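Side-chain contacts in 3-phosphoshikimate 1-carboxyvinyltransferase (Streptomyces sviceus, PDB 7M0O), which probably transfers the enolpyruvyl group of phosphoenolpyruvate to the 5-hydroxyl of shikimate 3-phosphate, the penultimate step of chorismate biosynthesis: residues F84-A89 / G130-T135; R117-D122 / T158-L163. All blocks are in the same frame, centred on the assembly; numbering follows the deposited sequence.

Contact 1: residues F84-A89 / G130-T135; sequences FLPTLA and GHHPLT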
# COMPACT_ATOMS: atom_id res chain seq x y z
N PHE A 84 -6.70 13.66 -2.12
CA PHE A 84 -6.07 13.91 -3.42
C PHE A 84 -6.94 14.77 -4.34
O PHE A 84 -6.41 15.59 -5.09
CB PHE A 84 -5.75 12.59 -4.12
CG PHE A 84 -4.54 11.89 -3.59
CD1 PHE A 84 -3.87 12.36 -2.47
CD2 PHE A 84 -4.07 10.74 -4.21
CE1 PHE A 84 -2.75 11.70 -1.98
CE2 PHE A 84 -2.96 10.07 -3.73
CZ PHE A 84 -2.29 10.55 -2.62
N LEU A 85 -8.26 14.58 -4.35
CA LEU A 85 -9.08 15.41 -5.23
C LEU A 85 -9.03 16.89 -4.87
O LEU A 85 -8.91 17.71 -5.79
CB LEU A 85 -10.53 14.88 -5.26
CG LEU A 85 -10.77 13.67 -6.14
CD1 LEU A 85 -12.25 13.47 -6.39
CD2 LEU A 85 -10.03 13.78 -7.48
N PRO A 86 -9.13 17.31 -3.60
CA PRO A 86 -8.95 18.74 -3.31
C PRO A 86 -7.59 19.26 -3.72
O PRO A 86 -7.47 20.43 -4.11
CB PRO A 86 -9.15 18.82 -1.80
CG PRO A 86 -10.05 17.64 -1.49
CD PRO A 86 -9.56 16.56 -2.41
N THR A 87 -6.57 18.43 -3.62
CA THR A 87 -5.22 18.83 -4.02
C THR A 87 -5.15 19.09 -5.53
O THR A 87 -4.63 20.12 -5.98
CB THR A 87 -4.21 17.76 -3.62
OG1 THR A 87 -4.23 17.57 -2.21
CG2 THR A 87 -2.79 18.15 -4.08
N LEU A 88 -5.62 18.13 -6.33
CA LEU A 88 -5.71 18.32 -7.77
C LEU A 88 -6.50 19.57 -8.13
O LEU A 88 -6.10 20.35 -9.01
CB LEU A 88 -6.38 17.11 -8.42
CG LEU A 88 -5.50 15.92 -8.72
CD1 LEU A 88 -6.41 14.70 -8.99
CD2 LEU A 88 -4.62 16.22 -9.94
N ALA A 89 -7.65 19.75 -7.50
CA ALA A 89 -8.47 20.91 -7.81
C ALA A 89 -7.76 22.20 -7.44
O ALA A 89 -7.86 23.20 -8.17
CB ALA A 89 -9.82 20.81 -7.10
N GLY A 130 -10.05 21.69 9.35
CA GLY A 130 -9.43 20.44 8.97
C GLY A 130 -10.37 19.44 8.32
O GLY A 130 -9.88 18.49 7.68
N HIS A 131 -11.68 19.62 8.44
CA HIS A 131 -12.66 18.62 8.04
C HIS A 131 -13.37 19.01 6.74
O HIS A 131 -13.53 20.19 6.43
CB HIS A 131 -13.72 18.43 9.13
CG HIS A 131 -13.17 17.93 10.43
ND1 HIS A 131 -13.43 16.66 10.89
CD2 HIS A 131 -12.40 18.53 11.37
CE1 HIS A 131 -12.82 16.48 12.05
NE2 HIS A 131 -12.20 17.61 12.37
N HIS A 132 -13.80 18.00 5.99
CA HIS A 132 -14.89 18.18 5.05
C HIS A 132 -16.19 18.48 5.81
O HIS A 132 -16.39 18.00 6.92
CB HIS A 132 -15.07 16.92 4.19
CG HIS A 132 -14.00 16.75 3.16
ND1 HIS A 132 -14.04 17.39 1.94
CD2 HIS A 132 -12.84 16.05 3.18
CE1 HIS A 132 -12.95 17.08 1.25
NE2 HIS A 132 -12.21 16.26 1.98
N PRO A 133 -17.11 19.26 5.21
CA PRO A 133 -17.04 19.86 3.87
C PRO A 133 -16.06 21.03 3.80
O PRO A 133 -15.82 21.72 4.80
CB PRO A 133 -18.49 20.32 3.63
CG PRO A 133 -19.06 20.51 4.99
CD PRO A 133 -18.42 19.47 5.85
N LEU A 134 -15.47 21.22 2.63
CA LEU A 134 -14.57 22.35 2.41
C LEU A 134 -14.70 22.82 0.98
O LEU A 134 -15.07 22.06 0.08
CB LEU A 134 -13.12 21.97 2.73
CG LEU A 134 -12.55 20.77 1.97
CD1 LEU A 134 -11.88 21.24 0.67
CD2 LEU A 134 -11.56 20.02 2.84
N THR A 135 -14.36 24.08 0.77
CA THR A 135 -14.55 24.72 -0.53
C THR A 135 -13.23 25.30 -1.00
O THR A 135 -12.57 26.04 -0.26
CB THR A 135 -15.63 25.80 -0.41
OG1 THR A 135 -16.87 25.17 -0.04
CG2 THR A 135 -15.81 26.55 -1.73

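Contact 2: residues R117-D122 / T158-L163; sequences RDLGVD and TALLLL. With K (potassium ion), chain C.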
# COMPACT_ATOMS: atom_id res chain seq x y z
N ARG A 117 -3.08 26.27 2.21
CA ARG A 117 -3.33 27.68 2.52
C ARG A 117 -2.03 28.46 2.75
O ARG A 117 -1.93 29.63 2.34
CB ARG A 117 -4.27 27.77 3.71
CG ARG A 117 -5.71 27.34 3.32
CD ARG A 117 -6.62 27.36 4.54
NE ARG A 117 -6.31 26.26 5.46
CZ ARG A 117 -6.91 26.09 6.64
NH1 ARG A 117 -7.85 26.94 7.02
NH2 ARG A 117 -6.58 25.05 7.42
N ASP A 118 -1.02 27.83 3.36
CA ASP A 118 0.30 28.45 3.41
C ASP A 118 0.78 28.79 2.00
O ASP A 118 1.42 29.83 1.79
CB ASP A 118 1.32 27.52 4.08
CG ASP A 118 1.19 27.48 5.60
OD1 ASP A 118 0.42 28.29 6.17
OD2 ASP A 118 1.86 26.62 6.23
N LEU A 119 0.49 27.93 1.03
CA LEU A 119 0.84 28.08 -0.38
C LEU A 119 -0.10 29.00 -1.17
O LEU A 119 0.03 29.10 -2.40
CB LEU A 119 0.88 26.71 -1.06
CG LEU A 119 2.09 25.86 -0.68
CD1 LEU A 119 1.92 24.43 -1.16
CD2 LEU A 119 3.34 26.50 -1.28
N GLY A 120 -1.05 29.65 -0.51
CA GLY A 120 -1.85 30.67 -1.16
C GLY A 120 -3.18 30.20 -1.70
O GLY A 120 -3.84 30.97 -2.41
N VAL A 121 -3.60 28.98 -1.40
CA VAL A 121 -4.88 28.48 -1.87
C VAL A 121 -5.99 29.06 -1.01
O VAL A 121 -5.90 29.09 0.22
CB VAL A 121 -4.92 26.94 -1.86
CG1 VAL A 121 -6.29 26.44 -2.30
CG2 VAL A 121 -3.83 26.38 -2.79
N ASP A 122 -7.04 29.55 -1.67
CA ASP A 122 -8.26 29.98 -0.99
C ASP A 122 -9.06 28.72 -0.71
O ASP A 122 -9.89 28.30 -1.52
CB ASP A 122 -9.05 30.95 -1.85
CG ASP A 122 -10.31 31.46 -1.17
OD1 ASP A 122 -10.76 30.85 -0.17
OD2 ASP A 122 -10.87 32.47 -1.65
N THR A 158 2.82 12.97 0.66
CA THR A 158 2.75 12.46 -0.70
C THR A 158 1.85 13.33 -1.58
O THR A 158 2.18 13.58 -2.75
CB THR A 158 2.29 11.00 -0.65
OG1 THR A 158 3.42 10.18 -0.32
CG2 THR A 158 1.69 10.54 -1.97
N ALA A 159 0.75 13.84 -1.03
CA ALA A 159 -0.08 14.80 -1.75
C ALA A 159 0.70 16.05 -2.15
O ALA A 159 0.59 16.52 -3.30
CB ALA A 159 -1.31 15.17 -0.91
N LEU A 160 1.51 16.60 -1.24
CA LEU A 160 2.31 17.79 -1.57
C LEU A 160 3.39 17.47 -2.60
O LEU A 160 3.62 18.27 -3.52
CB LEU A 160 2.95 18.37 -0.30
CG LEU A 160 2.00 19.10 0.64
CD1 LEU A 160 2.75 19.59 1.87
CD2 LEU A 160 1.28 20.26 -0.08
N LEU A 161 4.07 16.33 -2.46
CA LEU A 161 5.03 15.92 -3.49
C LEU A 161 4.36 15.82 -4.86
O LEU A 161 4.86 16.35 -5.86
CB LEU A 161 5.69 14.59 -3.12
CG LEU A 161 6.66 14.61 -1.94
CD1 LEU A 161 6.83 13.19 -1.38
CD2 LEU A 161 8.00 15.18 -2.39
N LEU A 162 3.19 15.17 -4.91
CA LEU A 162 2.50 15.00 -6.18
C LEU A 162 2.05 16.34 -6.75
O LEU A 162 2.04 16.52 -7.98
CB LEU A 162 1.32 14.05 -6.00
CG LEU A 162 1.72 12.58 -5.76
CD1 LEU A 162 0.51 11.75 -5.35
CD2 LEU A 162 2.38 11.99 -6.97
N LEU A 163 1.71 17.29 -5.88
CA LEU A 163 1.30 18.63 -6.33
C LEU A 163 2.44 19.41 -6.98
O LEU A 163 2.19 20.21 -7.90
CB LEU A 163 0.73 19.40 -5.13
CG LEU A 163 0.43 20.90 -5.29
CD1 LEU A 163 -0.76 21.12 -6.18
CD2 LEU A 163 0.19 21.56 -3.94
K K C . -0.15 32.03 2.34

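Contact 1: residues F84-A89 / G130-T135
Pro86 meets His132 and Leu134 in a small, buried packing contact that joins helix 79-90 to the start of strand 134-139 in a mixed four-stranded sheet. The side chains of Pro86 and His132 run at about a right angle to each other. The proline CG lies at the rim of the His132 ring, near the ring plane, and reaches CE1 at 4.0 Å. A looser touch, 4.4 Å from Pro86 CB to Leu134 CD1, extends the contact toward the strand.

Proline suits this position because it presents a compact, rigid hydrocarbon surface, but it has no N-H to give to the preceding turn. The helix is kinked here, and the Ala82 carbonyl that the proline cannot serve takes the NE2-H of His132 instead. One imidazole thus both hydrogen-bonds the helix and meets the proline at its edge. With CG beside the backbone N (chi1 -73°), the His132 ring is carried toward the helix. Leu134 CD2 sits 3.6 Å above one face of that ring, displaced toward its rim, while the leucine's other methyl touches Pro86. The peptide between His132 and Pro133 is cis, bending the chain sharply just before the strand.

The sheet has the strand order 1-2-4-3, which recurs in two further sheets of the chain and marks the beta-alpha-beta-alpha-beta-beta unit from which the two domains of EPSP synthases are built. Phe98 of strand 95-99 lies against both His132 and Leu85, and backbone bonds tie Leu134 to Phe98 and Thr135 to Arg124, seating the strand between its two neighbours. Helix 79-90 also packs against helix 8-20 through Leu88 and against helix 155-163 through Phe84 and Thr87.

Contact 2: residues R117-D122 / T158-L163
The Schellman-capped end of helix 110-118 closes over helix 155-163 here, with Leu119, the first residue beyond the capped helix, reaching across to Leu160 and Leu163. The meeting is by methyl groups alone. Leu119 CD1 lies 4.4 Å from Leu160 CD2, and it stands at the same 4.4 Å from Leu163 CD2. One branch of a single leucine therefore serves two side chains three residues apart, which adjoin on the same side of helix 155-163. Leucine fits because it is long enough to bring one methyl to both partners across backbones whose nearest CA atoms, those of Leu119 and Leu160, are 10.5 Å apart. The two partners reach it differently: Leu163, with CG anti to its backbone N (chi1 170°), starts out toward Leu119, whereas Leu160 starts off to one side and only its end swings nearer.

Gly120 follows Leu119 as the C-prime residue of the Schellman motif. Its positive phi suits glycine, since a side chain would crowd the preceding carbonyl. The motif's bonds run from Val121 N to Leu116 O and from Gly120 N to Arg117 O, the latter 3.0 Å long. The carbonyl of Arg117 does further work: with that of Asp118, whose O stands 2.8 Å from the potassium ion, it coordinates the metal. A cation at this place probably gains from the negative end of the helix dipole. The side chain of Arg117 turns instead to a salt bridge with Glu129, and Val141 also packs on Leu119.

The touching residues of both contacts are buried, and neither contact contains a hydrogen bond between its segments, but they differ in setting. Contact 1 joins a helix to an inner strand of a sheet and the loop leading into it, and pairs a proline with a histidine whose polar end is used outside the contact. Contact 2 joins the end of one helix to the flank of another purely through leucine methyls, although its segment 117-122 also offers backbone carbonyls to the potassium ion. Their centres are 11 Å apart and helices 79-90 and 155-163 pack directly: Thr87 CG2 is 3.9 Å from Leu163 CB, and Phe84 meets Thr158 and Ala159. Along the chain the four segments alternate.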